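Local coordinates for protein VP1 (Polyomavirus HPyV7, PDB 4PCH) that probably serves as the major structural protein of the viral capsid, forming pentamers of jelly-roll subunits that are thought to attach the virus to host cells, at residues 7-19 against 261-272. Residues are numbered along the deposited sequence; the frame is centred on the assembly and turned at random.
Sequences VEVLDTVPLTEDT and FFRVHCRQRRIK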
# COMPACT_ATOMS: atom_id res chain seq x y z
N VAL B 7 -22.72 -12.97 -32.12
CA VAL B 7 -23.97 -13.10 -31.31
C VAL B 7 -24.45 -11.73 -30.85
O VAL B 7 -23.72 -11.00 -30.18
CB VAL B 7 -23.77 -14.05 -30.09
CG1 VAL B 7 -24.79 -13.78 -28.98
CG2 VAL B 7 -23.87 -15.50 -30.55
N GLU B 8 -25.69 -11.40 -31.21
CA GLU B 8 -26.34 -10.18 -30.76
C GLU B 8 -27.04 -10.43 -29.41
O GLU B 8 -27.85 -11.36 -29.26
CB GLU B 8 -27.31 -9.67 -31.81
CG GLU B 8 -27.99 -8.36 -31.44
CD GLU B 8 -29.05 -7.92 -32.44
OE1 GLU B 8 -29.40 -8.70 -33.36
OE2 GLU B 8 -29.55 -6.79 -32.28
N VAL B 9 -26.72 -9.60 -28.43
CA VAL B 9 -27.29 -9.71 -27.11
C VAL B 9 -28.53 -8.82 -27.04
O VAL B 9 -28.47 -7.63 -27.34
CB VAL B 9 -26.26 -9.29 -26.04
CG1 VAL B 9 -26.83 -9.43 -24.65
CG2 VAL B 9 -24.99 -10.11 -26.18
N LEU B 10 -29.67 -9.41 -26.67
CA LEU B 10 -30.92 -8.68 -26.60
C LEU B 10 -31.14 -8.30 -25.15
O LEU B 10 -30.16 -8.04 -24.44
CB LEU B 10 -32.08 -9.51 -27.17
CG LEU B 10 -31.92 -9.95 -28.63
CD1 LEU B 10 -33.19 -10.64 -29.08
CD2 LEU B 10 -31.58 -8.77 -29.55
N ASP B 11 -32.40 -8.29 -24.70
CA ASP B 11 -32.71 -7.80 -23.36
C ASP B 11 -32.66 -8.91 -22.33
O ASP B 11 -32.85 -10.09 -22.64
CB ASP B 11 -34.08 -7.12 -23.32
CG ASP B 11 -34.11 -5.79 -24.05
OD1 ASP B 11 -33.05 -5.15 -24.23
OD2 ASP B 11 -35.21 -5.37 -24.45
N THR B 12 -32.41 -8.51 -21.08
CA THR B 12 -32.58 -9.43 -19.98
C THR B 12 -34.05 -9.82 -19.91
O THR B 12 -34.95 -9.05 -20.29
CB THR B 12 -32.11 -8.86 -18.62
OG1 THR B 12 -32.81 -7.64 -18.36
CG2 THR B 12 -30.60 -8.59 -18.63
N VAL B 13 -34.28 -11.03 -19.44
CA VAL B 13 -35.62 -11.53 -19.18
C VAL B 13 -36.08 -10.87 -17.86
O VAL B 13 -35.29 -10.75 -16.93
CB VAL B 13 -35.59 -13.06 -19.05
CG1 VAL B 13 -36.96 -13.60 -18.69
CG2 VAL B 13 -35.10 -13.68 -20.34
N PRO B 14 -37.35 -10.42 -17.79
CA PRO B 14 -37.79 -9.77 -16.55
C PRO B 14 -37.46 -10.62 -15.31
O PRO B 14 -37.64 -11.84 -15.34
CB PRO B 14 -39.30 -9.63 -16.74
CG PRO B 14 -39.49 -9.56 -18.22
CD PRO B 14 -38.44 -10.48 -18.79
N LEU B 15 -36.94 -9.99 -14.27
CA LEU B 15 -36.51 -10.70 -13.06
C LEU B 15 -37.68 -11.29 -12.25
O LEU B 15 -38.60 -10.56 -11.86
CB LEU B 15 -35.73 -9.76 -12.15
CG LEU B 15 -34.51 -9.02 -12.71
CD1 LEU B 15 -33.90 -8.19 -11.59
CD2 LEU B 15 -33.48 -9.98 -13.31
N THR B 16 -37.61 -12.59 -12.00
CA THR B 16 -38.53 -13.29 -11.09
C THR B 16 -37.70 -14.32 -10.34
O THR B 16 -36.49 -14.42 -10.57
CB THR B 16 -39.63 -14.04 -11.86
OG1 THR B 16 -39.04 -15.11 -12.62
CG2 THR B 16 -40.35 -13.10 -12.79
N GLU B 17 -38.34 -15.09 -9.46
CA GLU B 17 -37.65 -16.18 -8.77
C GLU B 17 -37.08 -17.23 -9.73
O GLU B 17 -35.96 -17.72 -9.54
CB GLU B 17 -38.54 -16.86 -7.72
CG GLU B 17 -38.06 -16.63 -6.30
CD GLU B 17 -38.95 -17.29 -5.26
OE1 GLU B 17 -38.53 -18.30 -4.66
OE2 GLU B 17 -40.07 -16.78 -5.03
N ASP B 18 -37.85 -17.57 -10.77
CA ASP B 18 -37.40 -18.55 -11.75
C ASP B 18 -36.33 -18.05 -12.74
O ASP B 18 -35.64 -18.87 -13.33
CB ASP B 18 -38.57 -19.13 -12.52
CG ASP B 18 -39.50 -19.98 -11.64
OD1 ASP B 18 -39.09 -20.43 -10.54
OD2 ASP B 18 -40.64 -20.19 -12.06
N THR B 19 -36.17 -16.74 -12.91
CA THR B 19 -35.20 -16.23 -13.90
C THR B 19 -33.90 -15.72 -13.26
O THR B 19 -33.07 -15.09 -13.90
CB THR B 19 -35.85 -15.16 -14.81
OG1 THR B 19 -36.12 -13.98 -14.06
CG2 THR B 19 -37.16 -15.72 -15.44
N PHE B 261 -13.46 -19.72 -2.43
CA PHE B 261 -14.93 -19.63 -2.50
C PHE B 261 -15.36 -18.78 -3.68
O PHE B 261 -14.78 -17.74 -3.92
CB PHE B 261 -15.48 -19.04 -1.19
CG PHE B 261 -16.97 -18.79 -1.20
CD1 PHE B 261 -17.85 -19.84 -1.03
CD2 PHE B 261 -17.48 -17.50 -1.40
CE1 PHE B 261 -19.22 -19.64 -1.03
CE2 PHE B 261 -18.85 -17.30 -1.40
CZ PHE B 261 -19.72 -18.36 -1.22
N PHE B 262 -16.44 -19.18 -4.36
CA PHE B 262 -17.11 -18.35 -5.36
C PHE B 262 -18.60 -18.43 -5.12
O PHE B 262 -19.12 -19.51 -4.82
CB PHE B 262 -16.90 -18.87 -6.78
CG PHE B 262 -15.49 -18.76 -7.31
CD1 PHE B 262 -14.54 -19.71 -7.00
CD2 PHE B 262 -15.13 -17.69 -8.15
CE1 PHE B 262 -13.26 -19.63 -7.54
CE2 PHE B 262 -13.86 -17.61 -8.69
CZ PHE B 262 -12.92 -18.60 -8.39
N ARG B 263 -19.30 -17.29 -5.23
CA ARG B 263 -20.75 -17.27 -5.38
C ARG B 263 -21.04 -16.52 -6.68
O ARG B 263 -20.65 -15.37 -6.85
CB ARG B 263 -21.43 -16.54 -4.20
CG ARG B 263 -22.96 -16.54 -4.30
CD ARG B 263 -23.64 -15.78 -3.17
NE ARG B 263 -23.26 -16.20 -1.82
CZ ARG B 263 -22.36 -15.61 -1.03
NH1 ARG B 263 -22.14 -16.11 0.17
NH2 ARG B 263 -21.64 -14.55 -1.44
N VAL B 264 -21.73 -17.17 -7.60
CA VAL B 264 -21.95 -16.59 -8.93
C VAL B 264 -23.43 -16.29 -9.05
O VAL B 264 -24.27 -17.19 -8.84
CB VAL B 264 -21.51 -17.56 -10.05
CG1 VAL B 264 -21.77 -16.97 -11.42
CG2 VAL B 264 -20.02 -17.90 -9.94
N HIS B 265 -23.77 -15.04 -9.39
CA HIS B 265 -25.15 -14.63 -9.55
C HIS B 265 -25.53 -14.56 -11.00
O HIS B 265 -24.85 -13.92 -11.79
CB HIS B 265 -25.35 -13.26 -8.93
CG HIS B 265 -24.95 -13.21 -7.49
ND1 HIS B 265 -25.87 -13.27 -6.47
CD2 HIS B 265 -23.73 -13.11 -6.91
CE1 HIS B 265 -25.23 -13.21 -5.31
NE2 HIS B 265 -23.94 -13.12 -5.55
N CYS B 266 -26.63 -15.22 -11.34
CA CYS B 266 -27.09 -15.37 -12.74
C CYS B 266 -28.51 -14.85 -12.92
O CYS B 266 -29.33 -14.91 -12.01
CB CYS B 266 -27.07 -16.83 -13.16
SG CYS B 266 -25.44 -17.60 -13.06
N ARG B 267 -28.76 -14.32 -14.11
CA ARG B 267 -30.10 -13.95 -14.56
C ARG B 267 -30.24 -14.49 -15.98
O ARG B 267 -29.30 -15.06 -16.52
CB ARG B 267 -30.31 -12.42 -14.54
CG ARG B 267 -29.40 -11.66 -15.48
CD ARG B 267 -29.29 -10.18 -15.16
NE ARG B 267 -28.29 -9.54 -16.01
CZ ARG B 267 -27.67 -8.40 -15.73
NH1 ARG B 267 -27.99 -7.70 -14.64
NH2 ARG B 267 -26.75 -7.94 -16.57
N GLN B 268 -31.40 -14.35 -16.58
CA GLN B 268 -31.61 -14.82 -17.94
C GLN B 268 -31.51 -13.70 -18.94
O GLN B 268 -32.01 -12.59 -18.71
CB GLN B 268 -32.94 -15.54 -18.03
CG GLN B 268 -32.96 -16.81 -17.21
CD GLN B 268 -34.27 -17.59 -17.31
OE1 GLN B 268 -35.18 -17.26 -18.07
NE2 GLN B 268 -34.35 -18.67 -16.54
N ARG B 269 -30.94 -14.02 -20.09
CA ARG B 269 -30.70 -13.06 -21.17
C ARG B 269 -31.08 -13.72 -22.48
O ARG B 269 -30.69 -14.87 -22.73
CB ARG B 269 -29.22 -12.67 -21.17
CG ARG B 269 -28.75 -11.73 -22.28
CD ARG B 269 -29.21 -10.30 -22.09
NE ARG B 269 -28.34 -9.60 -21.14
CZ ARG B 269 -28.06 -8.30 -21.16
NH1 ARG B 269 -27.26 -7.81 -20.23
NH2 ARG B 269 -28.58 -7.50 -22.07
N ARG B 270 -31.84 -13.02 -23.33
CA ARG B 270 -32.09 -13.51 -24.69
C ARG B 270 -30.96 -13.05 -25.62
O ARG B 270 -30.44 -11.93 -25.52
CB ARG B 270 -33.50 -13.13 -25.21
CG ARG B 270 -34.04 -14.22 -26.18
CD ARG B 270 -35.45 -14.02 -26.74
NE ARG B 270 -36.51 -14.74 -26.00
CZ ARG B 270 -36.82 -16.04 -26.10
NH1 ARG B 270 -37.83 -16.50 -25.37
NH2 ARG B 270 -36.15 -16.91 -26.89
N ILE B 271 -30.49 -13.97 -26.47
CA ILE B 271 -29.45 -13.67 -27.46
C ILE B 271 -29.96 -14.11 -28.84
O ILE B 271 -30.83 -14.99 -28.96
CB ILE B 271 -28.10 -14.31 -27.08
CG1 ILE B 271 -28.20 -15.84 -27.08
CG2 ILE B 271 -27.62 -13.83 -25.71
CD1 ILE B 271 -26.94 -16.57 -26.70
N LYS B 272 -29.45 -13.47 -29.88
CA LYS B 272 -29.92 -13.65 -31.26
C LYS B 272 -28.75 -13.80 -32.22
O LYS B 272 -27.65 -13.32 -31.94
CB LYS B 272 -30.76 -12.43 -31.69
CG LYS B 272 -31.38 -12.51 -33.07
CD LYS B 272 -32.15 -11.24 -33.42
CE LYS B 272 -32.70 -11.28 -34.84
NZ LYS B 272 -32.65 -9.94 -35.49
O HOH W 1 -33.66 -12.71 -15.77
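Val9 and Thr12 face Ile271 and Arg269 in antiparallel non-hydrogen-bonded pairs, joining the first and last strands of this chain, in the jelly-roll domain of VP1; the segment axes approach to 4.7 Å, with 148° between their directions. Between these pairs, Leu10 and Asp11 lie opposite the single residue Arg270, a register shift of one that identifies a beta bulge. Both bulge residues bond to Arg270: Leu10 N to Arg270 O at 2.9 Å, Arg270 N to Asp11 O at 3.2 Å. The bulge also turns Leu10 O to a side chain: Arg269 NH2 reaches it at 2.9 Å, in both the guanidinium and the carbonyl plane. Bends at chi2 and chi3 (74° and 81°) fold the Arg269 chain back so that a guanidinium edge meets Leu10 O. Thr12 CG2 packs over one guanidinium face, 3.5 Å from Arg269 NE, and Val9 CG1 over the opposite one, so the flat group is sandwiched between two methyls. Glu84 of strand 79-93 forms salt bridges with both Arg269 and Arg267, whose guanidinium also carries Thr12 CG2 on a face. Further along, Val13 CG2 rests on Gln268 CB (3.7 Å), while the extended Gln268 side chain crosses Thr19 at about a right angle. Where the strands part, one water accepts from Gln268 N (2.9 Å) and lies 2.8 Å from Val13 O.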